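Local coordinates for phosphoribosylformylglycinamidine synthase 2 (Thermus thermophilus, PDB 3VIU), which belongs to the AIR synthase-related (PurM-like) family and binds adenosine-5'-diphosphate and a magnesium ion, at residues I8-L22 with L31-K45. Sequence-based numbering, arbitrary orientation.
Sequences IGIPEGEYREIVQRL and LLLFKVMWSEHCAYK. With ADP (adenosine-5'-diphosphate), chain B.
Helix 12-22 packs through I18, E14 and R21 on F34 of helix 28-37 and W38 just after that helix, a mostly apolar helix-helix contact near the N-terminus. I18 fills the middle. Its CG2 lies over the face of the F34 ring, 3.7 Å from the centroid and 14° off the normal, while CG1 lies over the face of the six-membered ring of W38, its centroid 3.9 Å away; both are CH-pi contacts. With CG2 anti to the backbone N and CG1 beside it (chi1 -67°), the two branches are split between the two rings. The R21 guanidinium, which also bonds to the carbonyl of E362, turns one face to W38 CH2. L22 CD2 reaches the F34 edge. Segments 12-22 and 31-37, their axes 122° apart, belong to the small linker domain of this PurM-like protein, and W38 NE1 donates to A359 O, joining them to helix 357-361. At the W38 edge across the six-membered ring from R21, E14 lays CB near the ring plane, and its OE2 forms a salt bridge with K45 NZ at 2.6 Å, on the syn side, somewhat out of the carboxylate plane; Y366 OH also bonds to OE2, and NZ bonds weakly to W38 O. Where the chain enters helix 12-22, I10 CG1 rests 3.8 Å from K35 CB, and the less well ordered I8 sets CD1 3.5 Å from L31 CD2. Next to K45, Y44 puts CE2 3.2 Å from N7 of adenosine-5'-diphosphate.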
loop_
_atom_site.group_PDB
_atom_site.type_symbol
_atom_site.label_atom_id
_atom_site.label_comp_id
_atom_site.label_asym_id
_atom_site.label_seq_id
_atom_site.Cartn_x
_atom_site.Cartn_y
_atom_site.Cartn_z
ATOM N N ILE A 8 3.931 -8.003 32.306
ATOM C CA ILE A 8 3.097 -7.400 31.269
ATOM C C ILE A 8 3.704 -7.582 29.878
ATOM O O ILE A 8 3.004 -7.480 28.871
ATOM C CB ILE A 8 2.874 -5.890 31.527
ATOM C CG1 ILE A 8 4.213 -5.151 31.521
ATOM C CG2 ILE A 8 2.167 -5.693 32.860
ATOM C CD1 ILE A 8 4.082 -3.652 31.690
ATOM N N GLY A 9 5.009 -7.850 29.828
ATOM C CA GLY A 9 5.667 -8.055 28.550
ATOM C C GLY A 9 6.900 -7.207 28.291
ATOM O O GLY A 9 7.462 -7.255 27.197
ATOM N N ILE A 10 7.329 -6.437 29.286
ATOM C CA ILE A 10 8.503 -5.585 29.122
ATOM C C ILE A 10 9.802 -6.262 29.541
ATOM O O ILE A 10 10.016 -6.558 30.719
ATOM C CB ILE A 10 8.350 -4.261 29.896
ATOM C CG1 ILE A 10 7.268 -3.404 29.227
ATOM C CG2 ILE A 10 9.683 -3.521 29.942
ATOM C CD1 ILE A 10 7.066 -2.045 29.855
ATOM N N PRO A 11 10.694 -6.506 28.568
ATOM C CA PRO A 11 12.001 -7.146 28.749
ATOM C C PRO A 11 12.827 -6.527 29.876
ATOM O O PRO A 11 12.805 -5.313 30.082
ATOM C CB PRO A 11 12.662 -6.959 27.385
ATOM C CG PRO A 11 11.502 -6.991 26.447
ATOM C CD PRO A 11 10.495 -6.125 27.157
ATOM N N GLU A 12 13.560 -7.372 30.594
ATOM C CA GLU A 12 14.395 -6.918 31.700
ATOM C C GLU A 12 15.335 -5.810 31.241
ATOM O O GLU A 12 15.474 -4.783 31.912
ATOM C CB GLU A 12 15.216 -8.084 32.261
ATOM C CG GLU A 12 16.101 -7.714 33.444
ATOM C CD GLU A 12 15.300 -7.235 34.641
ATOM O OE1 GLU A 12 14.508 -8.032 35.193
ATOM O OE2 GLU A 12 15.460 -6.059 35.028
ATOM N N GLY A 13 15.979 -6.028 30.097
ATOM C CA GLY A 13 16.895 -5.042 29.559
ATOM C C GLY A 13 16.185 -3.736 29.268
ATOM O O GLY A 13 16.686 -2.661 29.594
ATOM N N GLU A 14 15.009 -3.828 28.656
ATOM C CA GLU A 14 14.231 -2.642 28.325
ATOM C C GLU A 14 13.722 -1.924 29.565
ATOM O O GLU A 14 13.665 -0.696 29.596
ATOM C CB GLU A 14 13.054 -3.014 27.421
ATOM C CG GLU A 14 13.364 -2.857 25.945
ATOM C CD GLU A 14 12.207 -3.247 25.055
ATOM O OE1 GLU A 14 11.066 -2.833 25.346
ATOM O OE2 GLU A 14 12.443 -3.959 24.058
ATOM N N TYR A 15 13.351 -2.691 30.585
ATOM C CA TYR A 15 12.852 -2.111 31.826
ATOM C C TYR A 15 13.970 -1.371 32.540
ATOM O O TYR A 15 13.761 -0.295 33.096
ATOM C CB TYR A 15 12.280 -3.201 32.742
ATOM C CG TYR A 15 11.873 -2.696 34.110
ATOM C CD1 TYR A 15 12.786 -2.664 35.165
ATOM C CD2 TYR A 15 10.585 -2.216 34.341
ATOM C CE1 TYR A 15 12.425 -2.163 36.416
ATOM C CE2 TYR A 15 10.212 -1.712 35.586
ATOM C CZ TYR A 15 11.137 -1.689 36.617
ATOM O OH TYR A 15 10.772 -1.184 37.844
ATOM N N ARG A 16 15.162 -1.952 32.521
ATOM C CA ARG A 16 16.299 -1.328 33.171
ATOM C C ARG A 16 16.606 0.005 32.498
ATOM O O ARG A 16 17.024 0.961 33.154
ATOM C CB ARG A 16 17.525 -2.241 33.098
ATOM C CG ARG A 16 18.591 -1.888 34.121
ATOM C CD ARG A 16 18.033 -2.046 35.531
ATOM N NE ARG A 16 17.763 -3.447 35.839
ATOM C CZ ARG A 16 16.823 -3.870 36.680
ATOM N NH1 ARG A 16 16.671 -5.170 36.891
ATOM N NH2 ARG A 16 16.028 -3.002 37.298
ATOM N N GLU A 17 16.390 0.070 31.187
ATOM C CA GLU A 17 16.657 1.293 30.448
ATOM C C GLU A 17 15.613 2.358 30.763
ATOM O O GLU A 17 15.899 3.552 30.717
ATOM C CB GLU A 17 16.686 1.020 28.943
ATOM C CG GLU A 17 17.389 2.119 28.156
ATOM C CD GLU A 17 17.673 1.729 26.717
ATOM O OE1 GLU A 17 18.207 0.620 26.492
ATOM O OE2 GLU A 17 17.373 2.539 25.813
ATOM N N ILE A 18 14.404 1.919 31.089
ATOM C CA ILE A 18 13.328 2.841 31.419
ATOM C C ILE A 18 13.562 3.499 32.774
ATOM O O ILE A 18 13.224 4.665 32.964
ATOM C CB ILE A 18 11.953 2.121 31.436
ATOM C CG1 ILE A 18 11.589 1.672 30.015
ATOM C CG2 ILE A 18 10.874 3.049 31.999
ATOM C CD1 ILE A 18 10.321 0.868 29.929
ATOM N N VAL A 19 14.140 2.758 33.717
ATOM C CA VAL A 19 14.391 3.317 35.038
ATOM C C VAL A 19 15.537 4.321 34.972
ATOM O O VAL A 19 15.603 5.252 35.778
ATOM C CB VAL A 19 14.728 2.219 36.083
ATOM C CG1 VAL A 19 13.676 1.120 36.039
ATOM C CG2 VAL A 19 16.112 1.657 35.839
ATOM N N GLN A 20 16.433 4.143 34.005
ATOM C CA GLN A 20 17.556 5.058 33.861
ATOM C C GLN A 20 17.204 6.270 32.998
ATOM O O GLN A 20 17.972 7.224 32.913
ATOM C CB GLN A 20 18.782 4.323 33.303
ATOM C CG GLN A 20 18.532 3.496 32.052
ATOM C CD GLN A 20 19.703 2.578 31.713
ATOM O OE1 GLN A 20 20.070 1.700 32.502
ATOM N NE2 GLN A 20 20.294 2.776 30.537
ATOM N N ARG A 21 16.039 6.236 32.360
ATOM C CA ARG A 21 15.588 7.358 31.543
ATOM C C ARG A 21 14.690 8.230 32.415
ATOM O O ARG A 21 14.517 9.418 32.148
ATOM C CB ARG A 21 14.776 6.881 30.338
ATOM C CG ARG A 21 15.506 5.975 29.360
ATOM C CD ARG A 21 16.448 6.723 28.430
ATOM N NE ARG A 21 16.555 6.008 27.162
ATOM C CZ ARG A 21 15.570 5.934 26.269
ATOM N NH1 ARG A 21 14.416 6.541 26.504
ATOM N NH2 ARG A 21 15.722 5.228 25.157
ATOM N N LEU A 22 14.108 7.626 33.449
ATOM C CA LEU A 22 13.223 8.338 34.367
ATOM C C LEU A 22 13.942 8.711 35.659
ATOM O O LEU A 22 13.442 9.518 36.440
ATOM C CB LEU A 22 12.007 7.478 34.732
ATOM C CG LEU A 22 11.075 6.932 33.651
ATOM C CD1 LEU A 22 9.936 6.187 34.321
ATOM C CD2 LEU A 22 10.536 8.061 32.797
ATOM N N LEU A 31 4.208 2.263 33.497
ATOM C CA LEU A 31 4.730 1.007 32.986
ATOM C C LEU A 31 3.893 0.586 31.781
ATOM O O LEU A 31 4.430 0.224 30.731
ATOM C CB LEU A 31 4.671 -0.081 34.059
ATOM C CG LEU A 31 5.928 -0.943 34.246
ATOM C CD1 LEU A 31 5.582 -2.121 35.134
ATOM C CD2 LEU A 31 6.452 -1.444 32.912
ATOM N N LEU A 32 2.573 0.637 31.940
ATOM C CA LEU A 32 1.661 0.265 30.869
ATOM C C LEU A 32 1.872 1.137 29.630
ATOM O O LEU A 32 1.723 0.665 28.503
ATOM C CB LEU A 32 0.210 0.349 31.367
ATOM C CG LEU A 32 -0.448 -0.961 31.841
ATOM C CD1 LEU A 32 0.575 -1.883 32.464
ATOM C CD2 LEU A 32 -1.555 -0.652 32.839
ATOM N N LEU A 33 2.234 2.401 29.834
ATOM C CA LEU A 33 2.476 3.301 28.713
ATOM C C LEU A 33 3.687 2.823 27.897
ATOM O O LEU A 33 3.646 2.782 26.660
ATOM C CB LEU A 33 2.717 4.732 29.214
ATOM C CG LEU A 33 1.575 5.455 29.953
ATOM C CD1 LEU A 33 2.016 6.869 30.311
ATOM C CD2 LEU A 33 0.323 5.502 29.090
ATOM N N PHE A 34 4.764 2.463 28.589
ATOM C CA PHE A 34 5.960 1.992 27.907
ATOM C C PHE A 34 5.729 0.673 27.179
ATOM O O PHE A 34 6.164 0.505 26.042
ATOM C CB PHE A 34 7.120 1.835 28.889
ATOM C CG PHE A 34 7.839 3.118 29.178
ATOM C CD1 PHE A 34 7.546 3.858 30.319
ATOM C CD2 PHE A 34 8.796 3.603 28.294
ATOM C CE1 PHE A 34 8.200 5.067 30.571
ATOM C CE2 PHE A 34 9.449 4.803 28.536
ATOM C CZ PHE A 34 9.152 5.537 29.677
ATOM N N LYS A 35 5.044 -0.258 27.832
ATOM C CA LYS A 35 4.775 -1.547 27.216
ATOM C C LYS A 35 4.223 -1.341 25.809
ATOM O O LYS A 35 4.622 -2.031 24.871
ATOM C CB LYS A 35 3.772 -2.354 28.051
ATOM C CG LYS A 35 3.459 -3.730 27.457
ATOM C CD LYS A 35 2.315 -4.446 28.179
ATOM C CE LYS A 35 0.984 -3.716 27.990
ATOM N NZ LYS A 35 -0.179 -4.475 28.554
ATOM N N VAL A 36 3.324 -0.372 25.657
ATOM C CA VAL A 36 2.709 -0.097 24.363
ATOM C C VAL A 36 3.541 0.797 23.438
ATOM O O VAL A 36 3.635 0.533 22.239
ATOM C CB VAL A 36 1.300 0.528 24.546
ATOM C CG1 VAL A 36 0.648 0.779 23.187
ATOM C CG2 VAL A 36 0.426 -0.406 25.380
HETATM N N MSE A 37 4.146 1.847 23.982
HETATM C CA MSE A 37 4.950 2.747 23.156
HETATM C C MSE A 37 6.269 2.132 22.698
HETATM O O MSE A 37 6.839 2.556 21.695
HETATM C CB MSE A 37 5.223 4.055 23.903
HETATM C CG MSE A 37 3.997 4.945 24.049
HETATM SE SE MSE A 37 3.259 5.536 22.330
HETATM C CE MSE A 37 4.498 6.985 21.946
ATOM N N TRP A 38 6.741 1.128 23.428
ATOM C CA TRP A 38 7.992 0.459 23.101
ATOM C C TRP A 38 7.811 -0.868 22.364
ATOM O O TRP A 38 8.784 -1.568 22.084
ATOM C CB TRP A 38 8.806 0.256 24.380
ATOM C CG TRP A 38 9.599 1.467 24.755
ATOM C CD1 TRP A 38 9.311 2.767 24.443
ATOM C CD2 TRP A 38 10.829 1.494 25.490
ATOM N NE1 TRP A 38 10.288 3.599 24.933
ATOM C CE2 TRP A 38 11.231 2.844 25.583
ATOM C CE3 TRP A 38 11.632 0.506 26.083
ATOM C CZ2 TRP A 38 12.401 3.235 26.242
ATOM C CZ3 TRP A 38 12.794 0.897 26.739
ATOM C CH2 TRP A 38 13.166 2.251 26.813
ATOM N N SER A 39 6.564 -1.213 22.057
ATOM C CA SER A 39 6.270 -2.448 21.332
ATOM C C SER A 39 6.726 -2.236 19.886
ATOM O O SER A 39 6.793 -1.096 19.420
ATOM C CB SER A 39 4.764 -2.746 21.366
ATOM O OG SER A 39 4.035 -1.815 20.579
ATOM N N GLU A 40 7.035 -3.315 19.172
ATOM C CA GLU A 40 7.502 -3.166 17.796
ATOM C C GLU A 40 6.531 -2.366 16.937
ATOM O O GLU A 40 6.951 -1.599 16.075
ATOM C CB GLU A 40 7.737 -4.532 17.141
ATOM C CG GLU A 40 8.469 -4.441 15.801
ATOM C CD GLU A 40 9.960 -4.179 15.954
ATOM O OE1 GLU A 40 10.583 -3.670 14.993
ATOM O OE2 GLU A 40 10.513 -4.494 17.030
ATOM N N HIS A 41 5.235 -2.546 17.180
ATOM C CA HIS A 41 4.207 -1.847 16.412
ATOM C C HIS A 41 4.438 -0.342 16.397
ATOM O O HIS A 41 4.433 0.281 15.338
ATOM C CB HIS A 41 2.813 -2.138 16.978
ATOM C CG HIS A 41 1.700 -1.546 16.166
ATOM N ND1 HIS A 41 1.222 -2.136 15.016
ATOM C CD2 HIS A 41 1.015 -0.386 16.304
ATOM C CE1 HIS A 41 0.293 -1.365 14.479
ATOM N NE2 HIS A 41 0.148 -0.296 15.240
ATOM N N CYS A 42 4.657 0.233 17.573
ATOM C CA CYS A 42 4.875 1.672 17.697
ATOM C C CYS A 42 6.324 2.134 17.595
ATOM O O CYS A 42 6.603 3.197 17.045
ATOM C CB CYS A 42 4.307 2.177 19.027
ATOM S SG CYS A 42 2.512 2.048 19.199
ATOM N N ALA A 43 7.249 1.337 18.110
ATOM C CA ALA A 43 8.651 1.731 18.121
ATOM C C ALA A 43 9.520 1.319 16.937
ATOM O O ALA A 43 10.554 1.951 16.701
ATOM C CB ALA A 43 9.301 1.257 19.425
ATOM N N TYR A 44 9.128 0.276 16.202
ATOM C CA TYR A 44 9.921 -0.167 15.055
ATOM C C TYR A 44 11.356 -0.470 15.497
ATOM O O TYR A 44 12.311 -0.147 14.800
ATOM C CB TYR A 44 9.956 0.930 13.988
ATOM C CG TYR A 44 8.670 1.095 13.225
ATOM C CD1 TYR A 44 7.474 1.435 13.873
ATOM C CD2 TYR A 44 8.631 0.867 11.851
ATOM C CE1 TYR A 44 6.274 1.530 13.164
ATOM C CE2 TYR A 44 7.443 0.956 11.142
ATOM C CZ TYR A 44 6.272 1.283 11.796
ATOM O OH TYR A 44 5.108 1.338 11.071
ATOM N N LYS A 45 11.495 -1.096 16.657
ATOM C CA LYS A 45 12.797 -1.407 17.222
ATOM C C LYS A 45 13.778 -2.201 16.355
ATOM O O LYS A 45 14.968 -1.902 16.341
ATOM C CB LYS A 45 12.602 -2.097 18.570
ATOM C CG LYS A 45 11.973 -1.182 19.615
ATOM C CD LYS A 45 11.820 -1.859 20.975
ATOM C CE LYS A 45 10.957 -3.114 20.879
ATOM N NZ LYS A 45 10.580 -3.638 22.218
HETATM P PB ADP B . 0.491 5.500 12.349
HETATM O O1B ADP B . 0.620 4.688 13.591
HETATM O O2B ADP B . -0.207 4.609 11.203
HETATM O O3B ADP B . -0.445 6.860 12.691
HETATM P PA ADP B . 3.173 4.998 12.315
HETATM O O1A ADP B . 3.666 5.437 13.649
HETATM O O2A ADP B . 2.651 3.468 12.429
HETATM O O3A ADP B . 1.963 5.994 11.822
HETATM O "O5'" ADP B . 4.355 5.029 11.187
HETATM C "C5'" ADP B . 5.545 5.615 11.750
HETATM C "C4'" ADP B . 6.225 6.645 10.801
HETATM O "O4'" ADP B . 7.369 6.046 10.112
HETATM C "C3'" ADP B . 5.303 7.189 9.679
HETATM O "O3'" ADP B . 5.659 8.546 9.382
HETATM C "C2'" ADP B . 5.571 6.237 8.513
HETATM O "O2'" ADP B . 5.267 6.830 7.248
HETATM C "C1'" ADP B . 7.052 5.891 8.684
HETATM N N9 ADP B . 7.345 4.525 8.229
HETATM C C8 ADP B . 7.057 3.367 8.896
HETATM N N7 ADP B . 7.456 2.335 8.211
HETATM C C5 ADP B . 8.025 2.755 7.061
HETATM C C6 ADP B . 8.626 2.115 5.946
HETATM N N6 ADP B . 8.718 0.735 5.894
HETATM N N1 ADP B . 9.105 2.878 4.940
HETATM C C2 ADP B . 9.026 4.218 4.972
HETATM N N3 ADP B . 8.468 4.857 6.002
HETATM C C4 ADP B . 7.963 4.175 7.053
#